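Local coordinates for hypothetical protein DR0819 (Deinococcus radiodurans, PDB 1W3S) that is probably involved in DNA repair and in recombination by the RecF pathway, as a zinc-binding member of the RecO family, at residues G10-R15 with L50-H55; T26-Q31 with G106-Q111; G78-L83 with V123-D128; H93-F98 with V135-L140. One frame throughout, in Å; residues are numbered along the deposited sequence.

Contact 1: G10-R15 with L50-H55; sequences GIVIRR and LNLFHH
With CG1 of Val12 anti to the backbone N (chi1 178°) and CG2 beside it, both methyls of this valine fall on the carbonyls of Leu50 and Asn51, and its CB lies 3.3 Å from Asn51 O. Strand 5-17 also carries Arg15, whose CG is likewise anti to N (chi1 -166°), its chain turned back to the 50-55 loop. The strand belongs to the five-stranded N-terminal sheet, of the OB-fold clan, in which strands 5-17 and 55-61 close the strand order. The backbone evidence for that closure is compact. Ile11 and His55 form an antiparallel non-hydrogen-bonded pair with CA atoms 4.3 Å apart. Next to it, Val12 N donates to His54 O (3.1 Å, N-H...O angle 159°). The acceptor of that bond also receives a CA-H...O contact, Ile11 CA to His54 O at 3.3 Å. Asn51 to His54 form a type II turn, closed by His54 N to Asn51 O, and Phe53 N, within it, bonds to Val12 O at 2.8 Å. Ile11 crosses His55 at about a right angle, its CG1 lying 3.6 Å from ND1 of that imidazole, and Leu52 sends CD1 back to the main chain of Ile13. Arg14, projecting away from the loop, forms salt bridges with Asp100 and Glu97 of helix 86-101. At the far end Arg15 lies alongside Leu50: its CD is 3.1 Å from Leu50 O, which sits at the edge of the guanidinium, near its plane.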
loop_
_atom_site.group_PDB
_atom_site.type_symbol
_atom_site.label_atom_id
_atom_site.label_comp_id
_atom_site.label_asym_id
_atom_site.label_seq_id
_atom_site.Cartn_x
_atom_site.Cartn_y
_atom_site.Cartn_z
ATOM N N GLY A 10 -6.590 12.101 -8.229
ATOM C CA GLY A 10 -5.832 11.095 -7.516
ATOM C C GLY A 10 -4.677 11.628 -6.692
ATOM O O GLY A 10 -4.445 12.837 -6.595
ATOM N N ILE A 11 -3.942 10.691 -6.106
ATOM C CA ILE A 11 -2.842 11.016 -5.220
ATOM C C ILE A 11 -1.520 10.639 -5.880
ATOM O O ILE A 11 -1.365 9.522 -6.358
ATOM C CB ILE A 11 -3.030 10.293 -3.893
ATOM C CG1 ILE A 11 -4.237 10.869 -3.161
ATOM C CG2 ILE A 11 -1.766 10.374 -3.014
ATOM C CD1 ILE A 11 -4.852 9.877 -2.171
ATOM N N VAL A 12 -0.588 11.591 -5.888
ATOM C CA VAL A 12 0.768 11.369 -6.367
ATOM C C VAL A 12 1.483 10.385 -5.427
ATOM O O VAL A 12 1.628 10.656 -4.243
ATOM C CB VAL A 12 1.581 12.697 -6.419
ATOM C CG1 VAL A 12 3.004 12.442 -6.882
ATOM C CG2 VAL A 12 0.898 13.737 -7.315
ATOM N N ILE A 13 1.887 9.237 -5.960
ATOM C CA ILE A 13 2.612 8.226 -5.193
ATOM C C ILE A 13 4.037 8.005 -5.690
ATOM O O ILE A 13 4.788 7.213 -5.104
ATOM C CB ILE A 13 1.850 6.890 -5.190
ATOM C CG1 ILE A 13 1.762 6.299 -6.603
ATOM C CG2 ILE A 13 0.473 7.074 -4.551
ATOM C CD1 ILE A 13 1.563 4.799 -6.588
ATOM N N ARG A 14 4.400 8.687 -6.771
ATOM C CA ARG A 14 5.771 8.686 -7.263
ATOM C C ARG A 14 6.004 9.956 -8.058
ATOM O O ARG A 14 5.152 10.376 -8.833
ATOM C CB ARG A 14 6.025 7.468 -8.137
ATOM C CG ARG A 14 7.495 7.133 -8.327
ATOM C CD ARG A 14 7.698 5.984 -9.311
ATOM N NE ARG A 14 8.534 4.914 -8.768
ATOM C CZ ARG A 14 8.130 4.006 -7.865
ATOM N NH1 ARG A 14 6.886 4.021 -7.378
ATOM N NH2 ARG A 14 8.988 3.073 -7.440
ATOM N N ARG A 15 7.163 10.559 -7.851
ATOM C CA ARG A 15 7.477 11.843 -8.442
ATOM C C ARG A 15 8.969 11.950 -8.677
ATOM O O ARG A 15 9.759 11.767 -7.757
ATOM C CB ARG A 15 7.028 12.975 -7.527
ATOM C CG ARG A 15 7.012 14.278 -8.220
ATOM C CD ARG A 15 6.779 15.471 -7.342
ATOM N NE ARG A 15 7.796 16.468 -7.643
ATOM C CZ ARG A 15 7.601 17.761 -7.708
ATOM N NH1 ARG A 15 6.422 18.287 -7.497
ATOM N NH2 ARG A 15 8.608 18.551 -8.001
ATOM N N LEU A 50 2.320 18.958 -8.373
ATOM C CA LEU A 50 2.131 17.505 -8.321
ATOM C C LEU A 50 3.051 16.895 -7.272
ATOM O O LEU A 50 3.719 15.895 -7.511
ATOM C CB LEU A 50 2.356 16.869 -9.700
ATOM C CG LEU A 50 1.460 17.426 -10.809
ATOM C CD1 LEU A 50 1.964 17.028 -12.168
ATOM C CD2 LEU A 50 0.032 16.954 -10.614
ATOM N N ASN A 51 3.052 17.507 -6.096
ATOM C CA ASN A 51 3.921 17.092 -5.019
ATOM C C ASN A 51 3.525 15.718 -4.473
ATOM O O ASN A 51 2.364 15.313 -4.531
ATOM C CB ASN A 51 3.907 18.142 -3.899
ATOM C CG ASN A 51 5.225 18.229 -3.163
ATOM O OD1 ASN A 51 6.027 17.284 -3.168
ATOM N ND2 ASN A 51 5.468 19.373 -2.528
ATOM N N LEU A 52 4.510 15.004 -3.948
ATOM C CA LEU A 52 4.292 13.670 -3.433
ATOM C C LEU A 52 3.186 13.667 -2.383
ATOM O O LEU A 52 3.135 14.540 -1.523
ATOM C CB LEU A 52 5.591 13.123 -2.838
ATOM C CG LEU A 52 5.686 11.613 -2.635
ATOM C CD1 LEU A 52 5.310 10.849 -3.892
ATOM C CD2 LEU A 52 7.102 11.273 -2.220
ATOM N N PHE A 53 2.297 12.682 -2.497
ATOM C CA PHE A 53 1.166 12.464 -1.586
ATOM C C PHE A 53 0.082 13.532 -1.637
ATOM O O PHE A 53 -0.798 13.526 -0.792
ATOM C CB PHE A 53 1.614 12.308 -0.123
ATOM C CG PHE A 53 2.792 11.403 0.079
ATOM C CD1 PHE A 53 2.853 10.156 -0.528
ATOM C CD2 PHE A 53 3.831 11.789 0.912
ATOM C CE1 PHE A 53 3.951 9.313 -0.319
ATOM C CE2 PHE A 53 4.932 10.948 1.137
ATOM C CZ PHE A 53 4.998 9.725 0.517
ATOM N N HIS A 54 0.136 14.450 -2.597
ATOM C CA HIS A 54 -0.926 15.435 -2.766
ATOM C C HIS A 54 -2.091 14.803 -3.485
ATOM O O HIS A 54 -1.890 14.029 -4.404
ATOM C CB HIS A 54 -0.426 16.642 -3.554
ATOM C CG HIS A 54 0.343 17.619 -2.725
ATOM N ND1 HIS A 54 0.571 18.916 -3.123
ATOM C CD2 HIS A 54 0.911 17.496 -1.503
ATOM C CE1 HIS A 54 1.251 19.550 -2.185
ATOM N NE2 HIS A 54 1.476 18.708 -1.194
ATOM N N HIS A 55 -3.310 15.115 -3.056
ATOM C CA HIS A 55 -4.480 14.728 -3.820
ATOM C C HIS A 55 -4.714 15.825 -4.840
ATOM O O HIS A 55 -4.884 16.986 -4.500
ATOM C CB HIS A 55 -5.717 14.507 -2.951
ATOM C CG HIS A 55 -6.903 14.026 -3.732
ATOM N ND1 HIS A 55 -7.331 12.714 -3.726
ATOM C CD2 HIS A 55 -7.722 14.681 -4.588
ATOM C CE1 HIS A 55 -8.373 12.588 -4.531
ATOM N NE2 HIS A 55 -8.634 13.769 -5.061
#

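Contact 2: T26-Q31 with G106-Q111; sequences TLLTPQ and GEFSEQ
Gly106 opens the second segment with a loose approach, its CA 4.0 Å from Gln31 O in the loop that follows strand 23-29. Two residues on, Phe108 makes the main contact. Its CG stands anti to the backbone N (chi1 -176°), which sends the ring across to Leu28 and Thr29 of strand 23-29. There Leu28 crosses it at about a right angle: Leu28 CG is 3.3 Å from Phe108 CZ, a tight fit, and CD1 of the leucine lies over one ring face. The rim is occupied as well, since Thr29 O lies in the ring plane, 3.2 Å from Phe108 CD2. Phe103, in the connection between helices 86-101 and 110-125, meets the same ring edge to face. The main chain of Phe108 and Ser109 then passes Pro30, and Pro30 O lies 3.4 Å from Phe108 O. Those are two acceptors, so no hydrogen bond forms and the chains are simply in close contact. The CB of Ser109 points away from 26-31, and its OG caps Ala112 N. Glu110, its chain bent at chi2, lays CG 4.1 Å from Pro30 CB. The arrangement is that of a serine N-cap starting helix 110-125, with the preceding aromatic residue packed on strand 23-29 of an OB-type sheet.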
loop_
_atom_site.group_PDB
_atom_site.type_symbol
_atom_site.label_atom_id
_atom_site.label_comp_id
_atom_site.label_asym_id
_atom_site.label_seq_id
_atom_site.Cartn_x
_atom_site.Cartn_y
_atom_site.Cartn_z
ATOM N N THR A 26 3.491 9.237 -10.968
ATOM C CA THR A 26 2.484 8.173 -10.923
ATOM C C THR A 26 1.366 8.591 -9.975
ATOM O O THR A 26 1.631 9.091 -8.908
ATOM C CB THR A 26 3.069 6.843 -10.432
ATOM O OG1 THR A 26 4.109 6.400 -11.312
ATOM C CG2 THR A 26 2.013 5.725 -10.510
ATOM N N LEU A 27 0.118 8.384 -10.381
ATOM C CA LEU A 27 -1.046 8.666 -9.550
ATOM C C LEU A 27 -1.855 7.411 -9.311
ATOM O O LEU A 27 -1.925 6.546 -10.171
ATOM C CB LEU A 27 -1.982 9.665 -10.235
ATOM C CG LEU A 27 -1.577 11.109 -10.531
ATOM C CD1 LEU A 27 -2.823 12.008 -10.512
ATOM C CD2 LEU A 27 -0.600 11.624 -9.555
ATOM N N LEU A 28 -2.468 7.328 -8.138
ATOM C CA LEU A 28 -3.560 6.399 -7.888
ATOM C C LEU A 28 -4.867 7.183 -7.954
ATOM O O LEU A 28 -5.011 8.222 -7.311
ATOM C CB LEU A 28 -3.416 5.743 -6.523
ATOM C CG LEU A 28 -2.609 4.437 -6.423
ATOM C CD1 LEU A 28 -1.639 4.204 -7.587
ATOM C CD2 LEU A 28 -1.857 4.384 -5.094
ATOM N N THR A 29 -5.791 6.706 -8.780
ATOM C CA THR A 29 -7.108 7.330 -8.928
ATOM C C THR A 29 -8.169 6.260 -8.723
ATOM O O THR A 29 -7.864 5.073 -8.769
ATOM C CB THR A 29 -7.263 7.899 -10.351
ATOM O OG1 THR A 29 -7.269 6.811 -11.280
ATOM C CG2 THR A 29 -6.051 8.758 -10.746
ATOM N N PRO A 30 -9.417 6.653 -8.547
ATOM C CA PRO A 30 -10.496 5.666 -8.499
ATOM C C PRO A 30 -10.542 4.746 -9.731
ATOM O O PRO A 30 -10.967 3.595 -9.628
ATOM C CB PRO A 30 -11.749 6.523 -8.396
ATOM C CG PRO A 30 -11.278 7.823 -7.813
ATOM C CD PRO A 30 -9.904 8.029 -8.353
ATOM N N GLN A 31 -10.067 5.235 -10.875
ATOM C CA GLN A 31 -10.063 4.436 -12.104
ATOM C C GLN A 31 -8.758 3.675 -12.305
ATOM O O GLN A 31 -8.636 2.891 -13.245
ATOM C CB GLN A 31 -10.370 5.307 -13.322
ATOM C CG GLN A 31 -11.743 5.964 -13.241
ATOM C CD GLN A 31 -11.761 7.192 -12.340
ATOM O OE1 GLN A 31 -10.789 7.972 -12.299
ATOM N NE2 GLN A 31 -12.862 7.366 -11.599
ATOM N N GLY A 106 -5.640 -0.417 -13.319
ATOM C CA GLY A 106 -6.994 -0.726 -13.804
ATOM C C GLY A 106 -7.602 -1.715 -12.826
ATOM O O GLY A 106 -8.738 -1.552 -12.370
ATOM N N GLU A 107 -6.813 -2.750 -12.534
ATOM C CA GLU A 107 -6.908 -3.616 -11.337
ATOM C C GLU A 107 -7.045 -2.880 -9.971
ATOM O O GLU A 107 -7.054 -3.522 -8.912
ATOM C CB GLU A 107 -5.620 -4.458 -11.322
ATOM C CG GLU A 107 -5.545 -5.628 -10.356
ATOM C CD GLU A 107 -4.112 -6.106 -10.162
ATOM O OE1 GLU A 107 -3.250 -5.794 -11.036
ATOM O OE2 GLU A 107 -3.850 -6.780 -9.128
ATOM N N PHE A 108 -7.169 -1.548 -10.006
ATOM C CA PHE A 108 -7.165 -0.682 -8.825
ATOM C C PHE A 108 -8.500 0.073 -8.743
ATOM O O PHE A 108 -8.682 1.123 -9.361
ATOM C CB PHE A 108 -5.987 0.285 -8.940
ATOM C CG PHE A 108 -5.797 1.187 -7.750
ATOM C CD1 PHE A 108 -5.045 0.759 -6.657
ATOM C CD2 PHE A 108 -6.330 2.478 -7.736
ATOM C CE1 PHE A 108 -4.848 1.588 -5.550
ATOM C CE2 PHE A 108 -6.135 3.326 -6.636
ATOM C CZ PHE A 108 -5.397 2.881 -5.538
ATOM N N SER A 109 -9.422 -0.479 -7.958
ATOM C CA SER A 109 -10.804 -0.027 -7.905
ATOM C C SER A 109 -11.015 1.316 -7.172
ATOM O O SER A 109 -10.061 1.972 -6.736
ATOM C CB SER A 109 -11.643 -1.123 -7.241
ATOM O OG SER A 109 -11.180 -1.378 -5.926
ATOM N N GLU A 110 -12.280 1.721 -7.086
ATOM C CA GLU A 110 -12.692 2.890 -6.325
ATOM C C GLU A 110 -12.473 2.645 -4.846
ATOM O O GLU A 110 -12.093 3.548 -4.118
ATOM C CB GLU A 110 -14.179 3.193 -6.532
ATOM C CG GLU A 110 -14.574 3.602 -7.939
ATOM C CD GLU A 110 -14.887 2.437 -8.864
ATOM O OE1 GLU A 110 -14.793 1.261 -8.446
ATOM O OE2 GLU A 110 -15.232 2.712 -10.034
ATOM N N GLN A 111 -12.743 1.419 -4.413
ATOM C CA GLN A 111 -12.614 1.042 -3.015
ATOM C C GLN A 111 -11.135 0.970 -2.580
ATOM O O GLN A 111 -10.810 1.321 -1.452
ATOM C CB GLN A 111 -13.340 -0.287 -2.751
ATOM C CG GLN A 111 -13.500 -0.631 -1.255
ATOM C CD GLN A 111 -14.244 -1.962 -1.002
ATOM O OE1 GLN A 111 -14.480 -2.751 -1.926
ATOM N NE2 GLN A 111 -14.612 -2.195 0.246
#

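Contact 3: G78-L83 with V123-D128; sequences GALPTL and VAHQPD
Leu83 lays its CD2 methyl over Ala124, 3.5 Å from that residue's CB, and the same methyl reaches Val123 CG1 at 3.9 Å. With CG anti to the carbonyl carbon (chi1 -57°), the leucine's tip approaches the helix although its CB starts off along it. Ala124 is the hub of the contact, its CB being met from several directions: Leu80 CB lies 4.0 Å from it and Thr82 also touches it. These three residues can converge because the chain turns tightly there, Leu83 N bonding back to Leu80 O at 3.1 Å as the 3-10 segment begins. Thr82 directs OG1 at Ala124 O near the end of helix 110-125. The modelled separation of Thr82 OG1 from Ala124 O, 2.4 Å, is very short, and the threonine chi1 of 133° lies away from a staggered value, so a hydrogen bond is likely in kind but doubtful in detail. Farther out, Leu80 crosses His125 at about a right angle, bringing CD2 to 3.3 Å from His125 NE2 in an oblique approach. Arg88 of helix 86-101 donates from NH1 to Val123 O and Gln126 O, at the end of helix 110-125. Asp128, beyond the turn, caps Trp131 N at the start of the next helix and pairs with Arg211. The contact thus joins the C-terminal turn of a helix to a short 3-10 connection, the link to helix 86-101 from strand 69-78, the last of the sheet in chain order.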
loop_
_atom_site.group_PDB
_atom_site.type_symbol
_atom_site.label_atom_id
_atom_site.label_comp_id
_atom_site.label_asym_id
_atom_site.label_seq_id
_atom_site.Cartn_x
_atom_site.Cartn_y
_atom_site.Cartn_z
ATOM N N GLY A 78 -6.242 18.797 -2.310
ATOM C CA GLY A 78 -6.092 18.469 -0.888
ATOM C C GLY A 78 -4.674 18.037 -0.558
ATOM O O GLY A 78 -4.009 17.393 -1.374
ATOM N N ALA A 79 -4.207 18.396 0.632
ATOM C CA ALA A 79 -2.892 17.980 1.109
ATOM C C ALA A 79 -2.870 17.681 2.608
ATOM O O ALA A 79 -3.713 18.162 3.364
ATOM C CB ALA A 79 -1.848 19.057 0.775
ATOM N N LEU A 80 -1.886 16.879 3.017
ATOM C CA LEU A 80 -1.669 16.507 4.416
ATOM C C LEU A 80 -0.299 17.033 4.845
ATOM O O LEU A 80 0.696 16.331 4.725
ATOM C CB LEU A 80 -1.765 14.979 4.582
ATOM C CG LEU A 80 -3.148 14.390 4.246
ATOM C CD1 LEU A 80 -3.070 12.904 3.922
ATOM C CD2 LEU A 80 -4.137 14.629 5.369
ATOM N N PRO A 81 -0.240 18.272 5.329
ATOM C CA PRO A 81 1.046 18.930 5.635
ATOM C C PRO A 81 1.891 18.238 6.737
ATOM O O PRO A 81 3.113 18.396 6.825
ATOM C CB PRO A 81 0.620 20.333 6.089
ATOM C CG PRO A 81 -0.805 20.211 6.447
ATOM C CD PRO A 81 -1.388 19.141 5.610
ATOM N N THR A 82 1.172 17.500 7.560
ATOM C CA THR A 82 1.698 16.657 8.642
ATOM C C THR A 82 2.568 15.468 8.166
ATOM O O THR A 82 3.287 14.879 8.962
ATOM C CB THR A 82 0.488 16.166 9.517
ATOM O OG1 THR A 82 0.602 14.770 9.747
ATOM C CG2 THR A 82 -0.873 16.213 8.731
ATOM N N LEU A 83 2.519 15.125 6.879
ATOM C CA LEU A 83 3.450 14.130 6.312
ATOM C C LEU A 83 4.864 14.706 6.094
ATOM O O LEU A 83 5.743 14.015 5.614
ATOM C CB LEU A 83 2.917 13.551 4.996
ATOM C CG LEU A 83 1.522 12.887 5.033
ATOM C CD1 LEU A 83 1.130 12.344 3.656
ATOM C CD2 LEU A 83 1.432 11.775 6.077
ATOM N N VAL A 123 -2.011 7.740 8.638
ATOM C CA VAL A 123 -0.594 7.989 8.839
ATOM C C VAL A 123 -0.334 9.439 9.271
ATOM O O VAL A 123 0.500 9.670 10.138
ATOM C CB VAL A 123 0.227 7.619 7.570
ATOM C CG1 VAL A 123 1.637 8.199 7.622
ATOM C CG2 VAL A 123 0.268 6.100 7.398
ATOM N N ALA A 124 -1.043 10.394 8.669
ATOM C CA ALA A 124 -0.827 11.821 8.924
ATOM C C ALA A 124 -1.360 12.272 10.268
ATOM O O ALA A 124 -0.776 13.149 10.915
ATOM C CB ALA A 124 -1.487 12.661 7.833
ATOM N N HIS A 125 -2.487 11.695 10.675
ATOM C CA HIS A 125 -3.281 12.248 11.764
ATOM C C HIS A 125 -3.247 11.472 13.071
ATOM O O HIS A 125 -3.664 11.996 14.090
ATOM C CB HIS A 125 -4.739 12.337 11.336
ATOM C CG HIS A 125 -4.989 13.296 10.224
ATOM N ND1 HIS A 125 -4.672 14.638 10.315
ATOM C CD2 HIS A 125 -5.548 13.116 9.003
ATOM C CE1 HIS A 125 -5.013 15.239 9.188
ATOM N NE2 HIS A 125 -5.545 14.337 8.377
ATOM N N GLN A 126 -2.777 10.233 13.077
ATOM C CA GLN A 126 -2.922 9.431 14.297
ATOM C C GLN A 126 -1.660 9.189 15.129
ATOM O O GLN A 126 -0.561 9.271 14.613
ATOM C CB GLN A 126 -3.718 8.158 13.983
ATOM C CG GLN A 126 -5.154 8.295 14.580
ATOM C CD GLN A 126 -6.177 7.564 13.818
ATOM O OE1 GLN A 126 -5.843 6.711 13.008
ATOM N NE2 GLN A 126 -7.437 7.891 14.047
ATOM N N PRO A 127 -1.818 8.932 16.431
ATOM C CA PRO A 127 -0.675 8.755 17.337
ATOM C C PRO A 127 0.297 7.658 16.906
ATOM O O PRO A 127 1.491 7.776 17.167
ATOM C CB PRO A 127 -1.331 8.338 18.658
ATOM C CG PRO A 127 -2.683 8.833 18.597
ATOM C CD PRO A 127 -3.091 8.755 17.156
ATOM N N ASP A 128 -0.230 6.613 16.256
ATOM C CA ASP A 128 0.531 5.421 15.876
ATOM C C ASP A 128 0.470 5.177 14.360
ATOM O O ASP A 128 -0.347 4.381 13.887
ATOM C CB ASP A 128 -0.028 4.199 16.622
ATOM C CG ASP A 128 1.008 3.091 16.805
ATOM O OD1 ASP A 128 1.929 2.919 15.970
ATOM O OD2 ASP A 128 0.970 2.330 17.790
#

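Contact 4: H93-F98 with V135-L140; sequences HLMAEF and VMSYKL
Phe98 turns one ring face to Ser137 and its edge to Leu140, and these two orientations define the contact. Ser137 CB stands 4.3 Å from the centroid of the Phe98 ring, 28° off the ring normal, which is CH-pi geometry. Leu140 CB lies near the ring plane, 3.8 Å from Phe98 CE2. The phenylalanine CG is anti to its backbone N (chi1 -173°), carrying the ring straight out toward the facing helix, where CE2 also lies 3.5 Å from Ser137 O. Met95 comes in from one turn earlier with a chain bent at chi2 and chi3; its CE ends 3.3 Å from Ser137 OG. The two methionines cross at about a right angle, with SD of Met95 against CB of Met136 at 4.2 Å. Ser137 OG is satisfied within its own helix by Ala133 O and can sit against apolar groups. Across the pair, the segment axes run nearly parallel (11°) and come no closer than 10.9 Å, a gap bridged by the long side chains. Both methionines also touch Ser119 of helix 110-125, whereas Phe98 and Ser137 meet Val222 and Leu218 of helix 211-225, which places this buried pair between those two helices.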
loop_
_atom_site.group_PDB
_atom_site.type_symbol
_atom_site.label_atom_id
_atom_site.label_comp_id
_atom_site.label_asym_id
_atom_site.label_seq_id
_atom_site.Cartn_x
_atom_site.Cartn_y
_atom_site.Cartn_z
ATOM N N HIS A 93 5.407 7.051 2.404
ATOM C CA HIS A 93 6.285 6.535 1.357
ATOM C C HIS A 93 6.191 5.017 1.261
ATOM O O HIS A 93 6.211 4.479 0.168
ATOM C CB HIS A 93 7.732 6.972 1.652
ATOM C CG HIS A 93 8.660 6.859 0.483
ATOM N ND1 HIS A 93 10.035 6.928 0.616
ATOM C CD2 HIS A 93 8.420 6.660 -0.837
ATOM C CE1 HIS A 93 10.602 6.777 -0.572
ATOM N NE2 HIS A 93 9.646 6.606 -1.469
ATOM N N LEU A 94 6.068 4.335 2.403
ATOM C CA LEU A 94 5.889 2.883 2.433
ATOM C C LEU A 94 4.557 2.476 1.844
ATOM O O LEU A 94 4.495 1.554 1.043
ATOM C CB LEU A 94 6.008 2.356 3.865
ATOM C CG LEU A 94 5.895 0.844 4.080
ATOM C CD1 LEU A 94 7.018 0.058 3.391
ATOM C CD2 LEU A 94 5.895 0.547 5.547
ATOM N N MET A 95 3.487 3.149 2.241
ATOM C CA MET A 95 2.163 2.907 1.637
ATOM C C MET A 95 2.139 3.147 0.116
ATOM O O MET A 95 1.553 2.368 -0.622
ATOM C CB MET A 95 1.089 3.776 2.306
ATOM C CG MET A 95 0.746 3.412 3.758
ATOM S SD MET A 95 0.286 1.668 4.005
ATOM C CE MET A 95 1.866 1.005 4.477
ATOM N N ALA A 96 2.763 4.226 -0.342
ATOM C CA ALA A 96 2.776 4.554 -1.773
ATOM C C ALA A 96 3.480 3.457 -2.572
ATOM O O ALA A 96 2.928 2.921 -3.547
ATOM C CB ALA A 96 3.448 5.890 -2.016
ATOM N N GLU A 97 4.701 3.130 -2.149
ATOM C CA GLU A 97 5.500 2.093 -2.797
ATOM C C GLU A 97 4.807 0.743 -2.744
ATOM O O GLU A 97 4.874 -0.032 -3.685
ATOM C CB GLU A 97 6.884 2.010 -2.156
ATOM C CG GLU A 97 7.782 3.199 -2.506
ATOM C CD GLU A 97 8.256 3.213 -3.962
ATOM O OE1 GLU A 97 8.319 2.137 -4.604
ATOM O OE2 GLU A 97 8.581 4.309 -4.466
ATOM N N PHE A 98 4.123 0.477 -1.644
ATOM C CA PHE A 98 3.342 -0.740 -1.501
ATOM C C PHE A 98 2.191 -0.815 -2.494
ATOM O O PHE A 98 1.985 -1.839 -3.134
ATOM C CB PHE A 98 2.793 -0.823 -0.082
ATOM C CG PHE A 98 2.106 -2.106 0.221
ATOM C CD1 PHE A 98 2.816 -3.294 0.238
ATOM C CD2 PHE A 98 0.751 -2.139 0.485
ATOM C CE1 PHE A 98 2.188 -4.487 0.526
ATOM C CE2 PHE A 98 0.124 -3.334 0.770
ATOM C CZ PHE A 98 0.846 -4.502 0.792
ATOM N N VAL A 135 -2.006 -2.205 9.498
ATOM C CA VAL A 135 -3.405 -2.529 9.278
ATOM C C VAL A 135 -3.741 -2.360 7.809
ATOM O O VAL A 135 -4.292 -3.270 7.188
ATOM C CB VAL A 135 -4.357 -1.680 10.141
ATOM C CG1 VAL A 135 -5.806 -1.819 9.666
ATOM C CG2 VAL A 135 -4.246 -2.094 11.600
ATOM N N MET A 136 -3.380 -1.203 7.259
ATOM C CA MET A 136 -3.711 -0.860 5.872
ATOM C C MET A 136 -3.007 -1.722 4.834
ATOM O O MET A 136 -3.554 -1.941 3.770
ATOM C CB MET A 136 -3.419 0.620 5.614
ATOM C CG MET A 136 -4.280 1.554 6.474
ATOM S SD MET A 136 -6.044 1.215 6.335
ATOM C CE MET A 136 -6.715 2.882 6.251
ATOM N N SER A 137 -1.810 -2.208 5.125
ATOM C CA SER A 137 -1.125 -3.099 4.194
ATOM C C SER A 137 -1.858 -4.438 4.066
ATOM O O SER A 137 -1.987 -4.964 2.972
ATOM C CB SER A 137 0.317 -3.345 4.637
ATOM O OG SER A 137 1.061 -2.146 4.718
ATOM N N TYR A 138 -2.333 -4.996 5.181
ATOM C CA TYR A 138 -3.120 -6.247 5.136
ATOM C C TYR A 138 -4.489 -6.025 4.522
ATOM O O TYR A 138 -5.023 -6.918 3.863
ATOM C CB TYR A 138 -3.244 -6.902 6.524
ATOM C CG TYR A 138 -1.992 -7.685 6.882
ATOM C CD1 TYR A 138 -1.872 -9.032 6.551
ATOM C CD2 TYR A 138 -0.902 -7.061 7.503
ATOM C CE1 TYR A 138 -0.718 -9.744 6.843
ATOM C CE2 TYR A 138 0.257 -7.762 7.793
ATOM C CZ TYR A 138 0.343 -9.104 7.456
ATOM O OH TYR A 138 1.483 -9.809 7.747
ATOM N N LYS A 139 -5.057 -4.837 4.715
ATOM C CA LYS A 139 -6.344 -4.518 4.118
ATOM C C LYS A 139 -6.200 -4.290 2.602
ATOM O O LYS A 139 -7.049 -4.705 1.819
ATOM C CB LYS A 139 -6.975 -3.314 4.822
ATOM C CG LYS A 139 -8.502 -3.370 4.875
ATOM C CD LYS A 139 -9.045 -4.236 6.028
ATOM C CE LYS A 139 -10.482 -4.713 5.735
ATOM N NZ LYS A 139 -11.511 -3.619 5.848
ATOM N N LEU A 140 -5.104 -3.661 2.188
ATOM C CA LEU A 140 -4.786 -3.516 0.762
ATOM C C LEU A 140 -4.530 -4.866 0.083
ATOM O O LEU A 140 -4.996 -5.090 -1.036
ATOM C CB LEU A 140 -3.588 -2.581 0.556
ATOM C CG LEU A 140 -3.772 -1.120 0.060
ATOM C CD1 LEU A 140 -5.210 -0.696 -0.247
ATOM C CD2 LEU A 140 -3.142 -0.147 1.029
#

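How the contacts relate
From the N terminus, contact 1 opens at 10-15 and closes at 50-55, joining the strand to the loop before 55-61. Contact 2 opens within the chain span closed by contact 1, at 26-31, but closes only at 106-111, so it crosses contact 1. Contacts 3 and 4 start later, at 78-83 and 93-98, and close at 123-128 and 135-140; each crosses contact 2 and the other, and both follow contact 1 in series. No contact nests in another. Contacts 2 and 3 fix helix 110-125 near its two ends, their centres about 21 Å apart, against the sheet and its exit loop. Contact 4 ties flanking helices together, and Arg14 with Glu97 links it to contact 1.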